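Local structure of inactive dihydroorotase-like domain (5NNL) at residues A[234-248]-A[296-308]. The protein is an inactive fungal dihydroorotase-like domain of the amidohydrolase type, without enzymatic activity of its own. Sequence-based numbering, arbitrary orientation.
Sequences DVTVGIADALPLLLT and GVWSPFAGKVLKG
Ser299 swings OG anti to its own backbone nitrogen (chi1 170°), and Asp241 holds CG beside its backbone nitrogen, anti to the carbonyl carbon; together these torsions turn OG and OD2 toward one another across the contact. The modelled Ser299 OG to Asp241 OD2 separation, 2.3 Å, is very short for a hydrogen bond, and its exact length is doubtful. The serine OG also accepts from Phe301 N at 3.1 Å, which defines an ST turn, while Tyr182 OH gives OD2 a second partner. A water bridges the backbones nearby, accepting from Gly238 N and donating to Trp298 O.

Leu245 CD2 lies over one face of the Phe301 ring, 3.8 Å from its centroid, a CH-pi contact. Leu306 CD2 packs against this same methyl. Farther along, Thr248 OG1 donates to Pro244 O and accepts from Lys307 N at 3.0 Å, almost straight at 177°. At the other end, Val297 CG1 meets Val237 CG1 at 3.6 Å.

The contact thus joins helix 242-251 and its preceding loop to the loop entering strand 305-315, their segments 242-248 and 305-308 running nearly perpendicular (86°). Helix 181-185 packs on Leu245 and Phe301, helix 221-228 on Val237 and Trp298, and antiparallel strand 281-291 pairs with Leu306 and Gly308.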
loop_
_atom_site.group_PDB
_atom_site.type_symbol
_atom_site.label_atom_id
_atom_site.label_comp_id
_atom_site.label_asym_id
_atom_site.label_seq_id
_atom_site.Cartn_x
_atom_site.Cartn_y
_atom_site.Cartn_z
ATOM N N ASP A 234 -3.540 -1.387 17.185
ATOM C CA ASP A 234 -2.451 -2.305 16.892
ATOM C C ASP A 234 -1.839 -1.942 15.548
ATOM O O ASP A 234 -2.550 -1.704 14.567
ATOM C CB ASP A 234 -2.922 -3.759 16.894
ATOM C CG ASP A 234 -1.852 -4.715 17.411
ATOM O OD1 ASP A 234 -0.967 -4.268 18.175
ATOM O OD2 ASP A 234 -1.884 -5.910 17.049
ATOM N N VAL A 235 -0.506 -1.900 15.515
ATOM C CA VAL A 235 0.233 -1.365 14.380
ATOM C C VAL A 235 0.249 -2.297 13.176
ATOM O O VAL A 235 0.631 -1.866 12.081
ATOM C CB VAL A 235 1.652 -1.019 14.889
ATOM C CG1 VAL A 235 2.744 -1.457 13.923
ATOM C CG2 VAL A 235 1.751 0.469 15.164
ATOM N N THR A 236 -0.191 -3.547 13.331
ATOM C CA THR A 236 -0.084 -4.549 12.278
ATOM C C THR A 236 -1.440 -4.965 11.710
ATOM O O THR A 236 -1.531 -6.000 11.043
ATOM C CB THR A 236 0.654 -5.780 12.806
ATOM O OG1 THR A 236 -0.142 -6.420 13.808
ATOM C CG2 THR A 236 1.996 -5.393 13.413
ATOM N N VAL A 237 -2.496 -4.189 11.967
ATOM C CA VAL A 237 -3.819 -4.546 11.466
ATOM C C VAL A 237 -3.784 -4.689 9.952
ATOM O O VAL A 237 -3.232 -3.841 9.239
ATOM C CB VAL A 237 -4.869 -3.505 11.891
ATOM C CG1 VAL A 237 -5.239 -3.681 13.351
ATOM C CG2 VAL A 237 -4.387 -2.081 11.614
ATOM N N GLY A 238 -4.381 -5.775 9.455
ATOM C CA GLY A 238 -4.603 -5.961 8.038
ATOM C C GLY A 238 -3.443 -6.536 7.253
ATOM O O GLY A 238 -3.610 -6.803 6.055
ATOM N N ILE A 239 -2.282 -6.752 7.875
ATOM C CA ILE A 239 -1.119 -7.204 7.115
ATOM C C ILE A 239 -1.182 -8.705 6.858
ATOM O O ILE A 239 -0.944 -9.159 5.735
ATOM C CB ILE A 239 0.182 -6.800 7.828
ATOM C CG1 ILE A 239 0.311 -5.274 7.839
ATOM C CG2 ILE A 239 1.397 -7.424 7.129
ATOM C CD1 ILE A 239 1.478 -4.753 8.648
ATOM N N ALA A 240 -1.503 -9.497 7.882
ATOM C CA ALA A 240 -1.577 -10.944 7.726
ATOM C C ALA A 240 -2.887 -11.412 7.101
ATOM O O ALA A 240 -3.000 -12.595 6.764
ATOM C CB ALA A 240 -1.380 -11.621 9.085
ATOM N N ASP A 241 -3.863 -10.512 6.931
ATOM C CA ASP A 241 -5.167 -10.854 6.365
ATOM C C ASP A 241 -5.177 -10.784 4.845
ATOM O O ASP A 241 -5.900 -11.544 4.190
ATOM C CB ASP A 241 -6.235 -9.890 6.887
ATOM C CG ASP A 241 -6.781 -10.290 8.234
ATOM O OD1 ASP A 241 -6.382 -11.359 8.747
ATOM O OD2 ASP A 241 -7.612 -9.530 8.776
ATOM N N ALA A 242 -4.406 -9.860 4.271
ATOM C CA ALA A 242 -4.637 -9.449 2.892
ATOM C C ALA A 242 -4.465 -10.614 1.925
ATOM O O ALA A 242 -5.373 -10.928 1.147
ATOM C CB ALA A 242 -3.700 -8.298 2.533
ATOM N N LEU A 243 -3.314 -11.272 1.962
ATOM C CA LEU A 243 -3.025 -12.287 0.956
ATOM C C LEU A 243 -3.968 -13.479 1.100
ATOM O O LEU A 243 -4.493 -13.966 0.090
ATOM C CB LEU A 243 -1.557 -12.719 1.043
ATOM C CG LEU A 243 -1.055 -13.750 0.031
ATOM C CD1 LEU A 243 -1.223 -13.242 -1.385
ATOM C CD2 LEU A 243 0.411 -14.077 0.312
ATOM N N PRO A 244 -4.217 -13.982 2.316
ATOM C CA PRO A 244 -5.182 -15.089 2.439
ATOM C C PRO A 244 -6.556 -14.752 1.890
ATOM O O PRO A 244 -7.184 -15.608 1.252
ATOM C CB PRO A 244 -5.217 -15.355 3.949
ATOM C CG PRO A 244 -3.919 -14.872 4.448
ATOM C CD PRO A 244 -3.526 -13.715 3.589
ATOM N N LEU A 245 -7.051 -13.533 2.134
ATOM C CA LEU A 245 -8.304 -13.108 1.518
ATOM C C LEU A 245 -8.248 -13.274 0.005
ATOM O O LEU A 245 -9.201 -13.760 -0.613
ATOM C CB LEU A 245 -8.604 -11.652 1.883
ATOM C CG LEU A 245 -9.114 -11.374 3.299
ATOM C CD1 LEU A 245 -9.042 -9.884 3.609
ATOM C CD2 LEU A 245 -10.536 -11.886 3.470
ATOM N N LEU A 246 -7.126 -12.884 -0.605
ATOM C CA LEU A 246 -6.973 -13.040 -2.048
ATOM C C LEU A 246 -6.875 -14.507 -2.437
ATOM O O LEU A 246 -7.504 -14.942 -3.407
ATOM C CB LEU A 246 -5.733 -12.288 -2.524
ATOM C CG LEU A 246 -5.764 -10.772 -2.343
ATOM C CD1 LEU A 246 -4.372 -10.193 -2.542
ATOM C CD2 LEU A 246 -6.756 -10.141 -3.304
ATOM N N LEU A 247 -6.081 -15.282 -1.698
ATOM C CA LEU A 247 -5.917 -16.690 -2.034
ATOM C C LEU A 247 -7.201 -17.470 -1.791
ATOM O O LEU A 247 -7.466 -18.455 -2.489
ATOM C CB LEU A 247 -4.760 -17.280 -1.233
ATOM C CG LEU A 247 -3.408 -16.607 -1.481
ATOM C CD1 LEU A 247 -2.342 -17.240 -0.620
ATOM C CD2 LEU A 247 -3.009 -16.674 -2.948
ATOM N N THR A 248 -8.006 -17.051 -0.816
ATOM C CA THR A 248 -9.327 -17.646 -0.653
ATOM C C THR A 248 -10.186 -17.398 -1.887
ATOM O O THR A 248 -10.942 -18.277 -2.314
ATOM C CB THR A 248 -9.996 -17.085 0.605
ATOM O OG1 THR A 248 -9.157 -17.335 1.742
ATOM C CG2 THR A 248 -11.363 -17.728 0.836
ATOM N N GLY A 296 -4.273 -12.288 18.601
ATOM C CA GLY A 296 -3.276 -11.291 18.256
ATOM C C GLY A 296 -3.810 -9.950 17.806
ATOM O O GLY A 296 -4.193 -9.109 18.627
ATOM N N VAL A 297 -3.825 -9.734 16.505
ATOM C CA VAL A 297 -4.237 -8.458 15.937
ATOM C C VAL A 297 -5.719 -8.531 15.613
ATOM O O VAL A 297 -6.222 -9.576 15.181
ATOM C CB VAL A 297 -3.409 -8.123 14.682
ATOM C CG1 VAL A 297 -3.518 -6.636 14.350
ATOM C CG2 VAL A 297 -1.952 -8.538 14.860
ATOM N N TRP A 298 -6.428 -7.426 15.829
ATOM C CA TRP A 298 -7.838 -7.381 15.473
ATOM C C TRP A 298 -8.003 -7.553 13.971
ATOM O O TRP A 298 -7.177 -7.090 13.179
ATOM C CB TRP A 298 -8.473 -6.061 15.912
ATOM C CG TRP A 298 -9.897 -5.946 15.451
ATOM C CD1 TRP A 298 -11.000 -6.475 16.057
ATOM C CD2 TRP A 298 -10.371 -5.278 14.272
ATOM N NE1 TRP A 298 -12.130 -6.173 15.336
ATOM C CE2 TRP A 298 -11.772 -5.440 14.235
ATOM C CE3 TRP A 298 -9.749 -4.558 13.247
ATOM C CZ2 TRP A 298 -12.558 -4.907 13.216
ATOM C CZ3 TRP A 298 -10.533 -4.028 12.235
ATOM C CH2 TRP A 298 -11.923 -4.208 12.228
ATOM N N SER A 299 -9.085 -8.225 13.578
ATOM C CA SER A 299 -9.396 -8.424 12.179
ATOM C C SER A 299 -10.909 -8.466 12.031
ATOM O O SER A 299 -11.583 -9.080 12.870
ATOM C CB SER A 299 -8.783 -9.718 11.633
ATOM O OG SER A 299 -9.289 -10.012 10.342
ATOM N N PRO A 300 -11.474 -7.831 10.997
ATOM C CA PRO A 300 -12.914 -7.998 10.741
ATOM C C PRO A 300 -13.299 -9.415 10.363
ATOM O O PRO A 300 -14.497 -9.707 10.269
ATOM C CB PRO A 300 -13.183 -7.024 9.586
ATOM C CG PRO A 300 -11.864 -6.852 8.916
ATOM C CD PRO A 300 -10.835 -6.953 10.001
ATOM N N PHE A 301 -12.326 -10.298 10.141
ATOM C CA PHE A 301 -12.581 -11.690 9.802
ATOM C C PHE A 301 -12.178 -12.644 10.919
ATOM O O PHE A 301 -12.092 -13.854 10.685
ATOM C CB PHE A 301 -11.842 -12.055 8.513
ATOM C CG PHE A 301 -12.206 -11.190 7.344
ATOM C CD1 PHE A 301 -13.355 -11.437 6.615
ATOM C CD2 PHE A 301 -11.397 -10.132 6.973
ATOM C CE1 PHE A 301 -13.691 -10.643 5.539
ATOM C CE2 PHE A 301 -11.728 -9.334 5.898
ATOM C CZ PHE A 301 -12.876 -9.589 5.180
ATOM N N ALA A 302 -11.921 -12.129 12.122
ATOM C CA ALA A 302 -11.536 -12.982 13.240
ATOM C C ALA A 302 -12.538 -14.117 13.410
ATOM O O ALA A 302 -13.752 -13.913 13.335
ATOM C CB ALA A 302 -11.446 -12.162 14.530
ATOM N N GLY A 303 -12.018 -15.325 13.628
ATOM C CA GLY A 303 -12.850 -16.503 13.731
ATOM C C GLY A 303 -13.326 -17.068 12.410
ATOM O O GLY A 303 -13.804 -18.209 12.381
ATOM N N LYS A 304 -13.222 -16.314 11.319
ATOM C CA LYS A 304 -13.507 -16.865 10.003
ATOM C C LYS A 304 -12.332 -17.716 9.536
ATOM O O LYS A 304 -11.198 -17.562 9.994
ATOM C CB LYS A 304 -13.788 -15.755 8.988
ATOM C CG LYS A 304 -14.986 -14.888 9.331
ATOM C CD LYS A 304 -16.294 -15.656 9.188
ATOM C CE LYS A 304 -17.462 -14.903 9.811
ATOM N NZ LYS A 304 -18.546 -15.833 10.258
ATOM N N VAL A 305 -12.619 -18.622 8.608
ATOM C CA VAL A 305 -11.638 -19.570 8.098
ATOM C C VAL A 305 -11.274 -19.164 6.678
ATOM O O VAL A 305 -12.145 -19.090 5.802
ATOM C CB VAL A 305 -12.170 -21.009 8.143
ATOM C CG1 VAL A 305 -11.186 -21.965 7.489
ATOM C CG2 VAL A 305 -12.431 -21.416 9.580
ATOM N N LEU A 306 -9.990 -18.914 6.450
ATOM C CA LEU A 306 -9.471 -18.585 5.134
ATOM C C LEU A 306 -8.509 -19.678 4.684
ATOM O O LEU A 306 -8.180 -20.599 5.436
ATOM C CB LEU A 306 -8.771 -17.221 5.149
ATOM C CG LEU A 306 -9.616 -16.048 5.654
ATOM C CD1 LEU A 306 -8.768 -14.792 5.796
ATOM C CD2 LEU A 306 -10.799 -15.791 4.729
ATOM N N LYS A 307 -8.065 -19.575 3.433
ATOM C CA LYS A 307 -7.061 -20.474 2.887
ATOM C C LYS A 307 -5.830 -19.687 2.455
ATOM O O LYS A 307 -5.925 -18.533 2.026
ATOM C CB LYS A 307 -7.616 -21.268 1.702
ATOM C CG LYS A 307 -8.831 -22.105 2.072
ATOM C CD LYS A 307 -8.857 -23.445 1.362
ATOM C CE LYS A 307 -10.063 -24.260 1.806
ATOM N NZ LYS A 307 -10.036 -25.672 1.319
ATOM N N GLY A 308 -4.670 -20.325 2.576
ATOM C CA GLY A 308 -3.419 -19.701 2.200
ATOM C C GLY A 308 -2.512 -19.460 3.386
ATOM O O GLY A 308 -2.578 -18.407 4.029
HETATM O O HOH W 1 -5.969 -7.313 10.716
#